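Local coordinates for CRISPR-associated endonuclease/helicase Cas3 (PDB 3SK9), which cuts single-stranded DNA with its metal-dependent HD nuclease domain, the part present here, and carries a helicase domain for CRISPR defence against invading nucleic acids, at residues A[25-28]-A[29-33]; A[125-128]-A[129-133]. One frame throughout, in Å; residues are numbered along the deposited sequence.

Contact 1: A[25-28]-A[29-33]; sequences PLLA and HMLDT
The first turns of helix 26-43 bring His-29, one of the residues assigned to the divalent-metal site of the HD nuclease domain, with Asp-75 and Asp-210, up against the residues that start the helix. Pro-25 is the N-cap, and its O accepts the first i to i+4 bond from His-29 N at 3.2 Å, in the carbonyl plane. Met-30 N follows on Leu-26 O at 2.9 Å, and Leu-31 N and Asp-32 N repeat the step on Leu-27 O and Ala-28 O, so the backbone of His-29 sits inside a regular helical ladder. With CG anti to the backbone N (chi1 179°), the imidazole leads away from the preceding turn; NE2 is hydrogen-bonded to Asp-210 OD1, and the ring touches Asp-75. Apolar pairs flank this ladder. Leu-26 meets the bent thioether of Met-30 with CG 4.0 Å from SD, while Leu-27 and Leu-31 cross at an angle, CG of Leu-27 lying 4.1 Å from CD1 of Leu-31; Leu-27, Met-30 and Leu-31 also touch helix 165-181. Buried Asp-32 is held by a salt bridge to Arg-223 and a hydrogen bond to Tyr-230. His-29 O is gripped twice by Thr-33, one turn on: by N at 3.0 Å and, from the opposite face of the carbonyl plane, by OG1 at 2.9 Å, and that hydroxyl oxygen also lies over one face of the imidazole, offset toward its rim.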
loop_
_atom_site.group_PDB
_atom_site.type_symbol
_atom_site.label_atom_id
_atom_site.label_comp_id
_atom_site.label_asym_id
_atom_site.label_seq_id
_atom_site.Cartn_x
_atom_site.Cartn_y
_atom_site.Cartn_z
ATOM N N PRO A 25 12.848 7.669 2.233
ATOM C CA PRO A 25 11.927 8.214 1.239
ATOM C C PRO A 25 10.555 7.510 1.306
ATOM O O PRO A 25 10.511 6.299 1.592
ATOM C CB PRO A 25 12.634 7.883 -0.105
ATOM C CG PRO A 25 14.118 7.877 0.229
ATOM C CD PRO A 25 14.170 7.297 1.658
ATOM N N LEU A 26 9.492 8.226 0.960
ATOM C CA LEU A 26 8.157 7.641 0.889
ATOM C C LEU A 26 8.219 6.434 -0.052
ATOM O O LEU A 26 7.630 5.396 0.240
ATOM C CB LEU A 26 7.164 8.658 0.347
ATOM C CG LEU A 26 5.711 8.161 0.199
ATOM C CD1 LEU A 26 5.209 7.554 1.490
ATOM C CD2 LEU A 26 4.839 9.370 -0.208
ATOM N N LEU A 27 8.927 6.544 -1.186
ATOM C CA LEU A 27 8.926 5.417 -2.139
ATOM C C LEU A 27 9.514 4.145 -1.511
ATOM O O LEU A 27 9.054 3.024 -1.803
ATOM C CB LEU A 27 9.745 5.767 -3.391
ATOM C CG LEU A 27 9.861 4.655 -4.423
ATOM C CD1 LEU A 27 8.510 4.234 -5.002
ATOM C CD2 LEU A 27 10.825 5.143 -5.531
ATOM N N ALA A 28 10.537 4.307 -0.658
ATOM C CA ALA A 28 11.132 3.173 0.048
ATOM C C ALA A 28 10.084 2.520 0.945
ATOM O O ALA A 28 9.987 1.289 1.001
ATOM C CB ALA A 28 12.329 3.610 0.865
ATOM N N HIS A 29 9.310 3.333 1.664
ATOM C CA HIS A 29 8.284 2.798 2.532
ATOM C C HIS A 29 7.220 2.086 1.703
ATOM O O HIS A 29 6.723 1.037 2.087
ATOM C CB HIS A 29 7.639 3.908 3.358
ATOM C CG HIS A 29 6.549 3.406 4.251
ATOM N ND1 HIS A 29 6.789 2.569 5.313
ATOM C CD2 HIS A 29 5.208 3.596 4.218
ATOM C CE1 HIS A 29 5.647 2.264 5.904
ATOM N NE2 HIS A 29 4.670 2.877 5.261
ATOM N N MET A 30 6.861 2.647 0.556
ATOM C CA MET A 30 5.816 2.006 -0.290
ATOM C C MET A 30 6.302 0.664 -0.837
ATOM O O MET A 30 5.566 -0.341 -0.867
ATOM C CB MET A 30 5.392 2.945 -1.454
ATOM C CG MET A 30 4.564 4.214 -1.039
ATOM S SD MET A 30 4.521 5.438 -2.432
ATOM C CE MET A 30 3.556 4.538 -3.635
ATOM N N LEU A 31 7.562 0.607 -1.244
ATOM C CA LEU A 31 8.077 -0.654 -1.782
ATOM C C LEU A 31 8.255 -1.697 -0.664
ATOM O O LEU A 31 8.027 -2.924 -0.889
ATOM C CB LEU A 31 9.383 -0.431 -2.521
ATOM C CG LEU A 31 9.298 0.333 -3.840
ATOM C CD1 LEU A 31 10.724 0.697 -4.327
ATOM C CD2 LEU A 31 8.542 -0.471 -4.901
ATOM N N ASP A 32 8.628 -1.238 0.531
ATOM C CA ASP A 32 8.746 -2.159 1.678
ATOM C C ASP A 32 7.373 -2.784 1.991
ATOM O O ASP A 32 7.286 -3.968 2.331
ATOM C CB ASP A 32 9.202 -1.428 2.955
ATOM C CG ASP A 32 10.675 -0.970 2.879
ATOM O OD1 ASP A 32 11.380 -1.470 1.987
ATOM O OD2 ASP A 32 11.070 -0.138 3.715
ATOM N N THR A 33 6.349 -1.936 1.957
ATOM C CA THR A 33 4.966 -2.368 2.256
ATOM C C THR A 33 4.533 -3.397 1.223
ATOM O O THR A 33 3.944 -4.424 1.534
ATOM C CB THR A 33 3.988 -1.138 2.269
ATOM O OG1 THR A 33 4.415 -0.233 3.304
ATOM C CG2 THR A 33 2.518 -1.593 2.560
#

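Contact 2: A[125-128]-A[129-133]; sequences KGLP and ERAAN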
loop_
_atom_site.group_PDB
_atom_site.type_symbol
_atom_site.label_atom_id
_atom_site.label_comp_id
_atom_site.label_asym_id
_atom_site.label_seq_id
_atom_site.Cartn_x
_atom_site.Cartn_y
_atom_site.Cartn_z
ATOM N N LYS A 125 -5.664 4.170 -14.329
ATOM C CA LYS A 125 -4.955 2.925 -14.679
ATOM C C LYS A 125 -5.856 1.915 -15.367
ATOM O O LYS A 125 -5.373 0.897 -15.864
ATOM C CB LYS A 125 -4.372 2.258 -13.431
ATOM C CG LYS A 125 -3.112 2.906 -12.880
ATOM C CD LYS A 125 -1.915 2.831 -13.833
ATOM C CE LYS A 125 -1.236 1.479 -13.919
ATOM N NZ LYS A 125 -0.007 1.554 -14.808
ATOM N N GLY A 126 -7.166 2.185 -15.382
ATOM C CA GLY A 126 -8.130 1.339 -16.075
ATOM C C GLY A 126 -9.136 0.568 -15.214
ATOM O O GLY A 126 -9.990 -0.148 -15.749
ATOM N N LEU A 127 -9.053 0.654 -13.884
ATOM C CA LEU A 127 -10.072 0.001 -13.079
ATOM C C LEU A 127 -11.416 0.709 -13.203
ATOM O O LEU A 127 -11.497 1.943 -13.165
ATOM C CB LEU A 127 -9.697 -0.002 -11.592
ATOM C CG LEU A 127 -9.013 -1.178 -10.914
ATOM C CD1 LEU A 127 -9.168 -0.998 -9.415
ATOM C CD2 LEU A 127 -9.555 -2.527 -11.332
ATOM N N PRO A 128 -12.505 -0.068 -13.280
ATOM C CA PRO A 128 -13.862 0.489 -13.347
ATOM C C PRO A 128 -14.207 1.275 -12.082
ATOM O O PRO A 128 -13.689 0.953 -10.987
ATOM C CB PRO A 128 -14.748 -0.758 -13.437
ATOM C CG PRO A 128 -13.851 -1.821 -13.930
ATOM C CD PRO A 128 -12.514 -1.544 -13.349
ATOM N N GLU A 129 -15.064 2.287 -12.239
ATOM C CA GLU A 129 -15.371 3.248 -11.167
ATOM C C GLU A 129 -15.633 2.613 -9.814
ATOM O O GLU A 129 -15.096 3.050 -8.808
ATOM C CB GLU A 129 -16.609 4.065 -11.530
ATOM C CG GLU A 129 -16.479 4.831 -12.822
ATOM C CD GLU A 129 -15.864 6.220 -12.637
ATOM O OE1 GLU A 129 -16.227 6.913 -11.664
ATOM O OE2 GLU A 129 -15.040 6.627 -13.483
ATOM N N ARG A 130 -16.566 1.668 -9.750
ATOM C CA ARG A 130 -16.971 1.134 -8.460
ATOM C C ARG A 130 -15.833 0.398 -7.767
ATOM O O ARG A 130 -15.653 0.546 -6.565
ATOM C CB ARG A 130 -18.159 0.176 -8.602
ATOM C CG ARG A 130 -19.378 0.801 -9.191
ATOM C CD ARG A 130 -20.486 -0.234 -9.370
ATOM N NE ARG A 130 -21.674 0.347 -9.986
ATOM C CZ ARG A 130 -22.608 1.014 -9.318
ATOM N NH1 ARG A 130 -22.501 1.179 -8.006
ATOM N NH2 ARG A 130 -23.656 1.517 -9.964
ATOM N N ALA A 131 -15.089 -0.412 -8.507
ATOM C CA ALA A 131 -13.934 -1.097 -7.919
ATOM C C ALA A 131 -12.880 -0.111 -7.440
ATOM O O ALA A 131 -12.312 -0.268 -6.358
ATOM C CB ALA A 131 -13.323 -2.063 -8.915
ATOM N N ALA A 132 -12.598 0.922 -8.226
ATOM C CA ALA A 132 -11.642 1.937 -7.798
ATOM C C ALA A 132 -12.089 2.638 -6.506
ATOM O O ALA A 132 -11.299 2.808 -5.578
ATOM C CB ALA A 132 -11.433 3.000 -8.932
ATOM N N ASN A 133 -13.357 3.016 -6.436
ATOM C CA ASN A 133 -13.834 3.760 -5.283
ATOM C C ASN A 133 -13.733 2.877 -4.013
ATOM O O ASN A 133 -13.358 3.340 -2.927
ATOM C CB ASN A 133 -15.288 4.210 -5.489
ATOM C CG ASN A 133 -15.425 5.390 -6.421
ATOM O OD1 ASN A 133 -14.448 6.083 -6.724
ATOM N ND2 ASN A 133 -16.671 5.630 -6.892
#
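A tight helix-to-helix turn, in which the Leu-127 side chain packs on the opening turn of the next helix and Pro-128 O accepts a bond from it, joins helix 110-124 to helix 129-138 away from the metal site. The preceding helix ends in a Schellman motif at Gly-126, whose positive phi (113°) brings the chain out of the helix with two bonds back into the last turn. Leu-127 and Pro-128 then run extended, and Pro-128 takes the N-cap position. Its O accepts from Ala-132 N at 3.0 Å, with an N-H...O angle of 170°; this nearly straight bond fixes the first turn of the new helix. The CB atoms of Ala-131 and Ala-132 both lie 3.7 Å from Pro-128 O. Apolar contact comes from Leu-127, whose CB points toward the helix. Its CD1 branch rests beside the backbone of the turn, 4.1 Å from Ala-132 N, and is 4.3 Å from Ala-131 CB, while its own CB faces Ala-132 CB at 4.4 Å. These are ordinary van der Waals contacts; Leu-127 and both alanines are buried, whereas Pro-128 and Glu-129 are exposed. Across the turn, Ala-132 touches Leu-122 and Lys-123 of helix 110-124, and Asn-133 OD1 bonds Lys-123 NZ. Lys-125, just past helix 110-124, forms a salt bridge to Glu-175 of helix 165-181.

In the fold
From the N terminus, the chain runs through helix 10-16, enters helix 26-43 at contact 1, passes through helices 46-56, 60-71 and 110-124, and reaches contact 2 at the turn into helix 129-138. The two are in series and neither nests nor crosses; each joins consecutive segments, so neither closes a loop, contact 1 lying at the start of one helix and contact 2 on the turn between two. Their centres are 23 Å apart, on opposite sides of the chain's centre, and their nearest atoms are about 12 Å apart. Helix 165-181 borders both: it packs on contact 1 and is reached by a residue of the 125-128 segment.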